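Local coordinates for protein response regulator receiver modulated diguanylate cyclase with PAS/PAC sensor (Desulfovibrio desulfuricans subsp. desulfuricans, PDB 3CG0) that probably receives a phosphoryl signal through its CheY-like receiver domain, the part crystallised here, and relays it to a diguanylate cyclase output that makes cyclic di-GMP, at residues R120-E123 and M124-K128; K111-A115 and D116-R120. All coordinates share one frame; numbering follows the deposited sequence.

Contact 1: residues R120-E123 and M124-K128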
loop_
_atom_site.group_PDB
_atom_site.type_symbol
_atom_site.label_atom_id
_atom_site.label_comp_id
_atom_site.label_asym_id
_atom_site.label_seq_id
_atom_site.Cartn_x
_atom_site.Cartn_y
_atom_site.Cartn_z
ATOM N N ARG C 120 12.032 18.729 7.795
ATOM C CA ARG C 120 11.976 17.536 6.946
ATOM C C ARG C 120 12.559 16.292 7.622
ATOM O O ARG C 120 12.044 15.189 7.433
ATOM C CB ARG C 120 12.659 17.782 5.585
ATOM C CG ARG C 120 11.969 18.820 4.682
ATOM C CD ARG C 120 10.445 18.684 4.709
ATOM N NE ARG C 120 9.769 19.412 3.633
ATOM C CZ ARG C 120 8.444 19.506 3.514
ATOM N NH1 ARG C 120 7.911 20.183 2.502
ATOM N NH2 ARG C 120 7.647 18.929 4.405
ATOM N N SER C 121 13.627 16.474 8.400
ATOM C CA SER C 121 14.234 15.385 9.167
ATOM C C SER C 121 13.268 14.780 10.156
ATOM O O SER C 121 13.150 13.562 10.230
ATOM C CB SER C 121 15.450 15.890 9.919
ATOM O OG SER C 121 16.290 16.574 9.031
ATOM N N ILE C 122 12.570 15.641 10.893
ATOM C CA ILE C 122 11.571 15.226 11.886
ATOM C C ILE C 122 10.383 14.506 11.241
ATOM O O ILE C 122 9.953 13.453 11.727
ATOM C CB ILE C 122 11.102 16.442 12.737
ATOM C CG1 ILE C 122 12.259 16.949 13.609
ATOM C CG2 ILE C 122 9.917 16.092 13.597
ATOM C CD1 ILE C 122 11.874 18.054 14.584
ATOM N N GLU C 123 9.872 15.073 10.145
ATOM C CA GLU C 123 8.801 14.454 9.360
ATOM C C GLU C 123 9.193 13.062 8.883
ATOM O O GLU C 123 8.455 12.097 9.094
ATOM C CB GLU C 123 8.426 15.322 8.155
ATOM C CG GLU C 123 7.403 16.417 8.454
ATOM C CD GLU C 123 6.749 17.006 7.194
ATOM O OE1 GLU C 123 5.665 17.624 7.331
ATOM O OE2 GLU C 123 7.312 16.861 6.079
ATOM N N MET C 124 10.370 12.968 8.275
ATOM C CA MET C 124 10.881 11.704 7.745
ATOM C C MET C 124 11.208 10.679 8.831
ATOM O O MET C 124 10.992 9.495 8.636
ATOM C CB MET C 124 12.117 11.944 6.876
ATOM C CG MET C 124 11.867 12.456 5.452
ATOM S SD MET C 124 11.149 11.204 4.368
ATOM C CE MET C 124 9.407 11.673 4.382
ATOM N N ALA C 125 11.721 11.142 9.968
ATOM C CA ALA C 125 12.079 10.252 11.083
ATOM C C ALA C 125 10.867 9.582 11.703
ATOM O O ALA C 125 10.867 8.375 11.920
ATOM C CB ALA C 125 12.850 11.005 12.123
ATOM N N ILE C 126 9.834 10.372 11.971
ATOM C CA ILE C 126 8.568 9.879 12.518
ATOM C C ILE C 126 7.828 8.997 11.514
ATOM O O ILE C 126 7.246 7.978 11.887
ATOM C CB ILE C 126 7.658 11.070 12.950
ATOM C CG1 ILE C 126 8.328 11.866 14.075
ATOM C CG2 ILE C 126 6.261 10.584 13.371
ATOM C CD1 ILE C 126 7.696 13.186 14.355
ATOM N N HIS C 127 7.855 9.392 10.240
ATOM C CA HIS C 127 7.244 8.594 9.179
ATOM C C HIS C 127 7.907 7.225 9.043
ATOM O O HIS C 127 7.229 6.214 9.041
ATOM C CB HIS C 127 7.281 9.338 7.837
ATOM C CG HIS C 127 6.452 8.696 6.765
ATOM N ND1 HIS C 127 6.831 8.688 5.438
ATOM C CD2 HIS C 127 5.264 8.046 6.822
ATOM C CE1 HIS C 127 5.913 8.061 4.723
ATOM N NE2 HIS C 127 4.950 7.663 5.538
ATOM N N LYS C 128 9.231 7.200 8.935
ATOM C CA LYS C 128 9.987 5.951 8.944
ATOM C C LYS C 128 9.584 5.070 10.124
ATOM O O LYS C 128 9.347 3.873 9.947
ATOM C CB LYS C 128 11.496 6.222 8.965
ATOM C CG LYS C 128 12.358 4.971 9.069
ATOM C CD LYS C 128 13.825 5.308 9.007
ATOM C CE LYS C 128 14.679 4.112 9.414
ATOM N NZ LYS C 128 16.105 4.515 9.514
#
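I122 lies alongside I126, both side chains pointing the same way, and the overlap is made by the branch methyl CG2 of I122 and the terminal CD1 of I126, 3.7 Å apart. The two isoleucines are one turn apart on the C-terminal helix 115-132 of the receiver (CheY-like) domain. In I126, CG1 stands beside its own backbone N (chi1 -63°), which sets it against I122 O, and the extended chi2 carries CD1 on to CG2 of I122. The same oxygen accepts the amide of I126 in a nearly straight bond (170°), one of four successive i to i+4 bonds running from R120 to H127. Their donors approach each carbonyl tilted somewhat from its plane. Loops of the same chain cover these residues: Y34 touches I122, P10 touches I126, and F106 touches M124 and A125. M124, bent at chi2 and chi3, also packs on Y108 of the second subunit, while K128 NZ donates to the carbonyl oxygen of P105 of that subunit. S121 OG is satisfied within its own helix by the carbonyl oxygen of T117. On the more polar side, R120 and E123 form a salt bridge, with the carboxylate carbon at the edge of the guanidinium and in its plane. R120 NH2 reaches E123 OE2 at 2.7 Å, a short distance but a weak hydrogen bond because the N-H...O angle is only 128°.

Contact 2: residues K111-A115 and D116-R120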
loop_
_atom_site.group_PDB
_atom_site.type_symbol
_atom_site.label_atom_id
_atom_site.label_comp_id
_atom_site.label_asym_id
_atom_site.label_seq_id
_atom_site.Cartn_x
_atom_site.Cartn_y
_atom_site.Cartn_z
ATOM N N LYS C 111 24.951 22.146 13.923
ATOM C CA LYS C 111 24.564 23.482 14.376
ATOM C C LYS C 111 25.482 24.559 13.773
ATOM O O LYS C 111 26.689 24.326 13.638
ATOM C CB LYS C 111 24.489 23.561 15.914
ATOM C CG LYS C 111 25.763 23.187 16.669
ATOM C CD LYS C 111 25.465 22.215 17.810
ATOM C CE LYS C 111 24.889 22.890 19.042
ATOM N NZ LYS C 111 25.913 22.999 20.106
ATOM N N PRO C 112 24.920 25.729 13.382
ATOM C CA PRO C 112 23.514 26.167 13.438
ATOM C C PRO C 112 22.615 25.415 12.458
ATOM O O PRO C 112 22.917 25.328 11.262
ATOM C CB PRO C 112 23.583 27.657 13.063
ATOM C CG PRO C 112 25.034 28.028 13.166
ATOM C CD PRO C 112 25.777 26.784 12.813
ATOM N N VAL C 113 21.531 24.866 12.998
ATOM C CA VAL C 113 20.610 24.022 12.256
ATOM C C VAL C 113 19.696 24.902 11.413
ATOM O O VAL C 113 19.088 25.840 11.931
ATOM C CB VAL C 113 19.768 23.137 13.228
ATOM C CG1 VAL C 113 18.776 22.263 12.470
ATOM C CG2 VAL C 113 20.679 22.280 14.114
ATOM N N ALA C 114 19.623 24.612 10.114
ATOM C CA ALA C 114 18.625 25.229 9.249
ATOM C C ALA C 114 17.249 24.664 9.584
ATOM O O ALA C 114 17.090 23.451 9.741
ATOM C CB ALA C 114 18.966 24.991 7.783
ATOM N N ALA C 115 16.263 25.546 9.702
ATOM C CA ALA C 115 14.902 25.150 10.064
ATOM C C ALA C 115 14.245 24.195 9.066
ATOM O O ALA C 115 13.535 23.279 9.470
ATOM C CB ALA C 115 14.027 26.375 10.267
ATOM N N ASP C 116 14.475 24.415 7.773
ATOM C CA ASP C 116 13.827 23.613 6.738
ATOM C C ASP C 116 14.353 22.174 6.702
ATOM O O ASP C 116 13.596 21.246 6.429
ATOM C CB ASP C 116 13.895 24.301 5.359
ATOM C CG ASP C 116 15.165 23.979 4.591
ATOM O OD1 ASP C 116 15.082 23.249 3.575
ATOM O OD2 ASP C 116 16.246 24.448 5.003
ATOM N N THR C 117 15.638 22.001 7.019
ATOM C CA THR C 117 16.238 20.678 7.174
ATOM C C THR C 117 15.706 20.015 8.441
ATOM O O THR C 117 15.381 18.831 8.443
ATOM C CB THR C 117 17.774 20.747 7.264
ATOM O OG1 THR C 117 18.260 21.772 6.392
ATOM C CG2 THR C 117 18.393 19.409 6.872
ATOM N N LEU C 118 15.620 20.800 9.508
ATOM C CA LEU C 118 15.067 20.369 10.782
ATOM C C LEU C 118 13.650 19.824 10.611
ATOM O O LEU C 118 13.331 18.747 11.112
ATOM C CB LEU C 118 15.072 21.553 11.756
ATOM C CG LEU C 118 14.521 21.379 13.162
ATOM C CD1 LEU C 118 15.274 20.262 13.833
ATOM C CD2 LEU C 118 14.642 22.692 13.933
ATOM N N HIS C 119 12.820 20.558 9.875
ATOM C CA HIS C 119 11.432 20.175 9.660
ATOM C C HIS C 119 11.267 18.874 8.873
ATOM O O HIS C 119 10.459 18.023 9.244
ATOM C CB HIS C 119 10.674 21.299 8.961
ATOM C CG HIS C 119 9.293 20.910 8.545
ATOM N ND1 HIS C 119 8.303 20.603 9.453
ATOM C CD2 HIS C 119 8.743 20.751 7.318
ATOM C CE1 HIS C 119 7.197 20.282 8.806
ATOM N NE2 HIS C 119 7.437 20.363 7.509
ATOM N N ARG C 120 12.032 18.729 7.795
ATOM C CA ARG C 120 11.976 17.536 6.946
ATOM C C ARG C 120 12.559 16.292 7.622
ATOM O O ARG C 120 12.044 15.189 7.433
ATOM C CB ARG C 120 12.659 17.782 5.585
ATOM C CG ARG C 120 11.969 18.820 4.682
ATOM C CD ARG C 120 10.445 18.684 4.709
ATOM N NE ARG C 120 9.769 19.412 3.633
ATOM C CZ ARG C 120 8.444 19.506 3.514
ATOM N NH1 ARG C 120 7.911 20.183 2.502
ATOM N NH2 ARG C 120 7.647 18.929 4.405
#
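V113 meets L118 through apolar contact: its CG1 methyl lies 3.8 Å from CB of L118, and the two side chains cross at about a right angle. CG1 of V113 is directed anti to the backbone N (chi1 179°), which carries this methyl toward the first helical turn. L118 also packs on L29 and L109, so this end of the helix is seated against helix 19-32 and strand 107-110. Backbone hydrogen bonds start the helix. A114 occupies the N-cap position, and A114 O accepts L118 N at 3.0 Å, the donor lying in the carbonyl plane; A115 O then accepts H119 N at 2.8 Å. This is the strand-to-helix connection that follows the last strand of the receiver fold, with a cis peptide bond between K111 and P112. K111 NZ makes long, weak ion pairs with E16 and D61, the predicted phosphorylation site. Around the cap, the methyl of A114 touches polar side-chain atoms, T117 OG1 at 3.6 Å and D116 OD2 at 3.9 Å. The charged ends of this segment find partners in another chain: D116 OD2 forms a salt bridge with R120 NH1 of the second subunit, and R120 NE pairs in return with D116 OD2 of the second subunit.

In the fold
Contact 2 comes first along the chain, running from the connection after edge strand 107-110 into helix 115-132, and contact 1 continues along that helix from R120, the residue they share. Their centres are 12 Å apart. Contact 2 links the helix start to the end of the parallel sheet near the predicted phosphorylation site, whereas contact 1 lies farther toward the C-terminus. Both touch the second subunit: residues between D116 and K128 meet it, and P105, F106 and Y108 of that subunit take part. The pairing thus uses the side of the domain formed by helix 115-132 and strand 107-110, consistent with the alpha4-beta5-alpha5 face through which many receiver domains dimerise.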